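Local coordinates for Glyco_hydro_cc domain-containing protein (Blastomyces gilchristii, PDB 6UB0) that hydrolyses beta-1,3-glucan as a GH128 exo-glucanase specific for curdlan, and is seen here with laminaribiose in its -2 and -1 subsites, at residues A140-G145 with V174-G179; D151-Y156 with K191-W196. One frame throughout, in Å; residues are numbered along the deposited sequence.

Interaction 1: A140-G145 with V174-G179. With GLC (alpha-D-glucopyranose), chain B.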
loop_
_atom_site.group_PDB
_atom_site.type_symbol
_atom_site.label_atom_id
_atom_site.label_comp_id
_atom_site.label_asym_id
_atom_site.label_seq_id
_atom_site.Cartn_x
_atom_site.Cartn_y
_atom_site.Cartn_z
ATOM N N ALA A 140 -2.143 -3.943 4.709
ATOM C CA ALA A 140 -1.883 -2.703 3.963
ATOM C C ALA A 140 -2.542 -1.592 4.786
ATOM O O ALA A 140 -3.711 -1.752 5.202
ATOM C CB ALA A 140 -2.436 -2.792 2.563
ATOM N N VAL A 141 -1.825 -0.508 5.046
ATOM C CA VAL A 141 -2.388 0.695 5.731
ATOM C C VAL A 141 -1.947 1.996 5.038
ATOM O O VAL A 141 -0.935 2.021 4.301
ATOM C CB VAL A 141 -1.924 0.733 7.201
ATOM C CG1 VAL A 141 -2.345 -0.553 7.948
ATOM C CG2 VAL A 141 -0.432 1.025 7.273
ATOM N N HIS A 142 -2.658 3.070 5.316
ATOM C CA HIS A 142 -2.399 4.405 4.742
ATOM C C HIS A 142 -2.329 5.466 5.835
ATOM O O HIS A 142 -3.197 5.375 6.698
ATOM C CB HIS A 142 -3.554 4.847 3.908
ATOM C CG HIS A 142 -3.776 4.084 2.673
ATOM N ND1 HIS A 142 -4.857 4.302 1.922
ATOM C CD2 HIS A 142 -3.060 3.104 2.079
ATOM C CE1 HIS A 142 -4.805 3.555 0.842
ATOM N NE2 HIS A 142 -3.714 2.778 0.909
ATOM N N TRP A 143 -1.448 6.486 5.741
ATOM C CA TRP A 143 -1.437 7.623 6.683
ATOM C C TRP A 143 -1.254 8.938 5.904
ATOM O O TRP A 143 -0.264 9.025 5.148
ATOM C CB TRP A 143 -0.375 7.420 7.766
ATOM C CG TRP A 143 -0.446 8.503 8.788
ATOM C CD1 TRP A 143 -1.237 8.542 9.898
ATOM C CD2 TRP A 143 0.207 9.773 8.713
ATOM N NE1 TRP A 143 -1.041 9.723 10.575
ATOM C CE2 TRP A 143 -0.166 10.502 9.865
ATOM C CE3 TRP A 143 1.092 10.349 7.804
ATOM C CZ2 TRP A 143 0.346 11.767 10.121
ATOM C CZ3 TRP A 143 1.603 11.601 8.066
ATOM C CH2 TRP A 143 1.222 12.311 9.208
ATOM N N HIS A 144 -2.234 9.851 5.971
ATOM C CA HIS A 144 -2.152 11.223 5.419
ATOM C C HIS A 144 -2.357 12.201 6.580
ATOM O O HIS A 144 -3.206 11.960 7.436
ATOM C CB HIS A 144 -3.196 11.508 4.351
ATOM C CG HIS A 144 -3.107 10.623 3.150
ATOM N ND1 HIS A 144 -2.823 11.132 1.883
ATOM C CD2 HIS A 144 -3.297 9.299 3.004
ATOM C CE1 HIS A 144 -2.816 10.151 1.009
ATOM N NE2 HIS A 144 -3.084 9.022 1.673
ATOM N N GLY A 145 -1.600 13.279 6.583
ATOM C CA GLY A 145 -1.666 14.234 7.689
ATOM C C GLY A 145 -0.584 15.279 7.511
ATOM O O GLY A 145 0.340 15.088 6.709
ATOM N N VAL A 174 2.910 -0.115 4.278
ATOM C CA VAL A 174 2.344 1.264 4.297
ATOM C C VAL A 174 2.237 1.715 2.847
ATOM O O VAL A 174 3.243 2.248 2.264
ATOM C CB VAL A 174 3.158 2.273 5.127
ATOM C CG1 VAL A 174 2.379 3.562 5.263
ATOM C CG2 VAL A 174 3.568 1.763 6.508
ATOM N N THR A 175 1.145 1.388 2.223
ATOM C CA THR A 175 1.014 1.530 0.741
ATOM C C THR A 175 0.733 2.983 0.366
ATOM O O THR A 175 0.770 3.283 -0.804
ATOM C CB THR A 175 0.008 0.540 0.148
ATOM O OG1 THR A 175 -1.237 0.612 0.819
ATOM C CG2 THR A 175 0.430 -0.915 0.295
ATOM N N GLU A 176 0.387 3.833 1.349
ATOM C CA GLU A 176 0.271 5.291 1.147
ATOM C C GLU A 176 0.755 5.980 2.423
ATOM O O GLU A 176 0.195 5.716 3.471
ATOM C CB GLU A 176 -1.151 5.786 0.948
ATOM C CG GLU A 176 -1.825 5.410 -0.350
ATOM C CD GLU A 176 -3.236 5.918 -0.534
ATOM O OE1 GLU A 176 -3.683 6.745 0.285
ATOM O OE2 GLU A 176 -3.921 5.433 -1.445
ATOM N N PHE A 177 1.694 6.913 2.307
ATOM C CA PHE A 177 1.836 7.954 3.359
ATOM C C PHE A 177 2.174 9.299 2.730
ATOM O O PHE A 177 2.880 9.342 1.726
ATOM C CB PHE A 177 2.844 7.457 4.380
ATOM C CG PHE A 177 4.225 7.287 3.818
ATOM C CD1 PHE A 177 5.122 8.348 3.822
ATOM C CD2 PHE A 177 4.632 6.077 3.284
ATOM C CE1 PHE A 177 6.387 8.194 3.272
ATOM C CE2 PHE A 177 5.907 5.927 2.791
ATOM C CZ PHE A 177 6.794 6.982 2.821
ATOM N N GLU A 178 1.665 10.387 3.332
ATOM C CA GLU A 178 1.821 11.740 2.763
ATOM C C GLU A 178 1.927 12.730 3.919
ATOM O O GLU A 178 0.938 12.842 4.648
ATOM C CB GLU A 178 0.635 12.024 1.839
ATOM C CG GLU A 178 0.597 13.439 1.357
ATOM C CD GLU A 178 -0.594 13.827 0.513
ATOM O OE1 GLU A 178 -1.738 13.339 0.793
ATOM O OE2 GLU A 178 -0.360 14.642 -0.421
ATOM N N GLY A 179 3.099 13.352 4.097
ATOM C CA GLY A 179 3.314 14.497 5.010
ATOM C C GLY A 179 3.093 15.828 4.302
ATOM O O GLY A 179 3.996 16.226 3.499
HETATM C C1 GLC B . -6.475 8.154 -0.299
HETATM C C2 GLC B . -7.101 7.342 -1.444
HETATM C C3 GLC B . -7.085 8.133 -2.753
HETATM C C4 GLC B . -7.695 9.540 -2.510
HETATM C C5 GLC B . -7.089 10.221 -1.312
HETATM C C6 GLC B . -7.648 11.621 -0.983
HETATM O O1 GLC B . -5.117 8.547 -0.549
HETATM O O2 GLC B . -6.493 6.060 -1.733
HETATM O O3 GLC B . -7.787 7.393 -3.751
HETATM O O4 GLC B . -7.375 10.348 -3.592
HETATM O O5 GLC B . -7.276 9.358 -0.190
HETATM O O6 GLC B . -8.996 11.579 -1.352
#
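His142 and His144 of strand 138-146 meet Glu176 and Glu178 of strand 172-180 in a parallel pair of neighbouring strands, the two beta strands of a beta-alpha-beta unit in a TIM-barrel glycoside hydrolase. The four side chains stand on the sheet face that carries the sugar, while Val141, Trp143, Val174 and Phe177 occupy the other face, against helices 150-166 and 183-199. Backbone bonds such as Trp143 N to Glu176 O (2.9 Å) tie the strands, and a beta bulge between the Val141–Val174 and His142–Glu176 pairs shifts the register by one.

Glu176 is extended beyond CG, with CG anti to its carbonyl carbon (chi1 -70°), and runs across one face of the His142 ring. Its CG lies 3.5 Å from the His142 ring centroid, a CH-pi contact, and the carboxylate stacks nearly parallel to the imidazole, 13° between planes, with CD offset toward the rim. His142 ND1 is hydrogen-bonded to Glu75 OE2, which would restrain the ring's rotation.

The His144 ring is held at both nitrogens on its edge. Its NE2 donates to Glu176 OE1 (2.7 Å). On the other side of the ring, ND1 donates to Glu178 OE1 (2.7 Å). Each oxygen is met on its anti side and lies near the ring plane, whereas the carboxylates stand steeply to the ring; the two bonds together fix its rotation. Phe209 packs edge-to-face with this ring.

Glu176 also holds the bound glucose. OE1, already bonded to His144, receives GLC O1 in a hydrogen bond modelled so short that its exact length is doubtful, while OE2 is hydrogen-bonded to Trp29 NE1 and accepts from GLC O2 at 2.7 Å.

Interaction 2: D151-Y156 with K191-W196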
loop_
_atom_site.group_PDB
_atom_site.type_symbol
_atom_site.label_atom_id
_atom_site.label_comp_id
_atom_site.label_asym_id
_atom_site.label_seq_id
_atom_site.Cartn_x
_atom_site.Cartn_y
_atom_site.Cartn_z
ATOM N N ASP A 151 4.895 12.157 14.678
ATOM C CA ASP A 151 4.778 11.153 15.762
ATOM C C ASP A 151 3.587 10.225 15.419
ATOM O O ASP A 151 3.559 8.956 15.618
ATOM C CB ASP A 151 4.575 11.824 17.121
ATOM C CG ASP A 151 5.425 13.072 17.199
ATOM O OD1 ASP A 151 6.641 12.892 17.339
ATOM O OD2 ASP A 151 4.858 14.200 17.009
ATOM N N ASP A 152 2.432 10.901 15.145
ATOM C CA ASP A 152 1.139 10.211 14.936
ATOM C C ASP A 152 1.365 9.186 13.811
ATOM O O ASP A 152 0.861 8.048 13.935
ATOM C CB ASP A 152 0.003 11.192 14.669
ATOM C CG ASP A 152 -1.280 10.529 14.216
ATOM O OD1 ASP A 152 -1.852 9.737 15.005
ATOM O OD2 ASP A 152 -1.715 10.818 13.081
ATOM N N PHE A 153 2.128 9.562 12.790
ATOM C CA PHE A 153 2.512 8.627 11.696
ATOM C C PHE A 153 2.999 7.320 12.345
ATOM O O PHE A 153 2.379 6.269 12.162
ATOM C CB PHE A 153 3.507 9.240 10.708
ATOM C CG PHE A 153 3.989 8.240 9.685
ATOM C CD1 PHE A 153 3.173 7.834 8.631
ATOM C CD2 PHE A 153 5.219 7.623 9.835
ATOM C CE1 PHE A 153 3.614 6.880 7.719
ATOM C CE2 PHE A 153 5.653 6.663 8.933
ATOM C CZ PHE A 153 4.854 6.304 7.868
ATOM N N LYS A 154 4.021 7.410 13.178
ATOM C CA LYS A 154 4.801 6.254 13.702
ATOM C C LYS A 154 3.947 5.395 14.633
ATOM O O LYS A 154 4.136 4.168 14.650
ATOM C CB LYS A 154 6.045 6.804 14.394
ATOM C CG LYS A 154 6.899 7.677 13.486
ATOM C CD LYS A 154 8.106 8.295 14.177
ATOM C CE LYS A 154 9.353 7.451 14.048
ATOM N NZ LYS A 154 10.569 8.187 14.457
ATOM N N ARG A 155 3.077 6.029 15.421
ATOM C CA ARG A 155 2.185 5.391 16.420
ATOM C C ARG A 155 1.228 4.496 15.635
ATOM O O ARG A 155 1.102 3.261 15.922
ATOM C CB ARG A 155 1.495 6.536 17.190
ATOM C CG ARG A 155 0.363 6.145 18.136
ATOM C CD ARG A 155 -0.925 5.653 17.460
ATOM N NE ARG A 155 -1.575 6.613 16.548
ATOM C CZ ARG A 155 -2.707 6.390 15.859
ATOM N NH1 ARG A 155 -3.322 5.219 15.928
ATOM N NH2 ARG A 155 -3.206 7.336 15.074
ATOM N N TYR A 156 0.611 5.128 14.633
ATOM C CA TYR A 156 -0.354 4.504 13.705
ATOM C C TYR A 156 0.282 3.234 13.125
ATOM O O TYR A 156 -0.333 2.184 13.103
ATOM C CB TYR A 156 -0.775 5.495 12.613
ATOM C CG TYR A 156 -1.645 4.848 11.573
ATOM C CD1 TYR A 156 -2.989 4.639 11.794
ATOM C CD2 TYR A 156 -1.122 4.424 10.359
ATOM C CE1 TYR A 156 -3.798 4.020 10.854
ATOM C CE2 TYR A 156 -1.916 3.784 9.418
ATOM C CZ TYR A 156 -3.258 3.581 9.658
ATOM O OH TYR A 156 -4.035 3.011 8.703
ATOM N N LYS A 191 12.803 12.820 5.521
ATOM C CA LYS A 191 14.079 12.653 6.270
ATOM C C LYS A 191 13.883 11.918 7.604
ATOM O O LYS A 191 14.830 11.196 8.000
ATOM C CB LYS A 191 14.736 14.003 6.563
ATOM C CG LYS A 191 15.145 14.771 5.321
ATOM C CD LYS A 191 16.147 15.864 5.609
ATOM C CE LYS A 191 16.684 16.508 4.348
ATOM N NZ LYS A 191 18.150 16.667 4.435
ATOM N N GLU A 192 12.744 12.107 8.281
ATOM C CA GLU A 192 12.454 11.461 9.587
ATOM C C GLU A 192 11.912 10.035 9.362
ATOM O O GLU A 192 12.451 9.067 9.969
ATOM C CB GLU A 192 11.478 12.370 10.354
ATOM C CG GLU A 192 10.947 11.822 11.674
ATOM C CD GLU A 192 11.934 11.648 12.810
ATOM O OE1 GLU A 192 12.880 12.455 12.904
ATOM O OE2 GLU A 192 11.736 10.716 13.613
ATOM N N VAL A 193 10.920 9.872 8.484
ATOM C CA VAL A 193 10.160 8.585 8.373
ATOM C C VAL A 193 10.913 7.565 7.487
ATOM O O VAL A 193 10.874 6.348 7.798
ATOM C CB VAL A 193 8.717 8.875 7.916
ATOM C CG1 VAL A 193 8.119 10.003 8.752
ATOM C CG2 VAL A 193 8.599 9.209 6.431
ATOM N N LEU A 194 11.630 7.983 6.438
ATOM C CA LEU A 194 12.223 6.962 5.519
ATOM C C LEU A 194 13.226 6.048 6.243
ATOM O O LEU A 194 13.174 4.817 6.123
ATOM C CB LEU A 194 12.836 7.634 4.286
ATOM C CG LEU A 194 11.844 8.120 3.226
ATOM C CD1 LEU A 194 12.523 8.651 1.975
ATOM C CD2 LEU A 194 10.856 7.010 2.850
ATOM N N PRO A 195 14.170 6.588 7.038
ATOM C CA PRO A 195 15.075 5.727 7.801
ATOM C C PRO A 195 14.300 4.821 8.784
ATOM O O PRO A 195 14.569 3.632 8.851
ATOM C CB PRO A 195 15.995 6.712 8.538
ATOM C CG PRO A 195 15.793 8.063 7.872
ATOM C CD PRO A 195 14.399 8.022 7.272
ATOM N N TRP A 196 13.311 5.383 9.466
ATOM C CA TRP A 196 12.486 4.697 10.495
ATOM C C TRP A 196 11.735 3.520 9.851
ATOM O O TRP A 196 11.764 2.348 10.384
ATOM C CB TRP A 196 11.528 5.723 11.124
ATOM C CG TRP A 196 10.755 5.165 12.272
ATOM C CD1 TRP A 196 11.210 5.027 13.547
ATOM C CD2 TRP A 196 9.430 4.605 12.246
ATOM N NE1 TRP A 196 10.261 4.413 14.319
ATOM C CE2 TRP A 196 9.153 4.158 13.555
ATOM C CE3 TRP A 196 8.452 4.446 11.258
ATOM C CZ2 TRP A 196 7.943 3.567 13.899
ATOM C CZ3 TRP A 196 7.267 3.843 11.596
ATOM C CH2 TRP A 196 7.013 3.419 12.904
#
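Lys154 reaches from helix 150-166 to Glu192 and Trp196 of helix 183-199, while Phe153 packs on the same neighbour nearer the sheet. The two short helical segments run roughly parallel, 21° between directions, with axes 11.0 Å apart, so long side chains do most of the bridging.

Glu192 comes first along the second segment. Its chain bends at chi2 (67°), and OE2 receives Lys154 NZ at 2.9 Å in a salt bridge, the ammonium arriving nearly in line with the C-O bond; the two side chains cross at about a right angle. One residue on, Val193 points toward helix 150-166 and sets CG1 3.9 Å from Phe153 CD2, the side chains again crossing steeply. Val193 also touches Phe177 of strand 172-180, which links this seam to the sheet beneath.

Trp196, a helical turn after Glu192, lays its indole beneath the lysine. With CG anti to the backbone N (chi1 -174°), the indole extends toward helix 150-166. Lys154 NZ lies over one face, 3.8 Å from the centroid of the five-membered ring, a cation-pi contact whose exact geometry is doubtful because the lysine chain is modelled too close to the ring. At the far rim, Trp196 CZ3 comes 4.2 Å from Phe153 CE2.

Such side-by-side packing of successive helices on the outside of a parallel sheet is typical of the TIM barrel.

How the interactions relate
The centres of interaction 1 and interaction 2 lie about 10 Å apart, one in the parallel sheet and the other in the helical layer outside it. Their segments alternate along the chain: strand 138-146, helix 150-166, strand 172-180, helix 183-199, two consecutive beta-alpha steps of the barrel. The layers touch directly, with Trp143 NE1 2.8 Å from Asp152 OD2, a probable hydrogen bond, and the rings of Trp143 and Phe153 meeting at about 75°. Interaction 1 thus has two sides: one carries the glycan-binding residues, while the other packs on the helices that interaction 2 joins, connecting the sugar pocket with the outer shell.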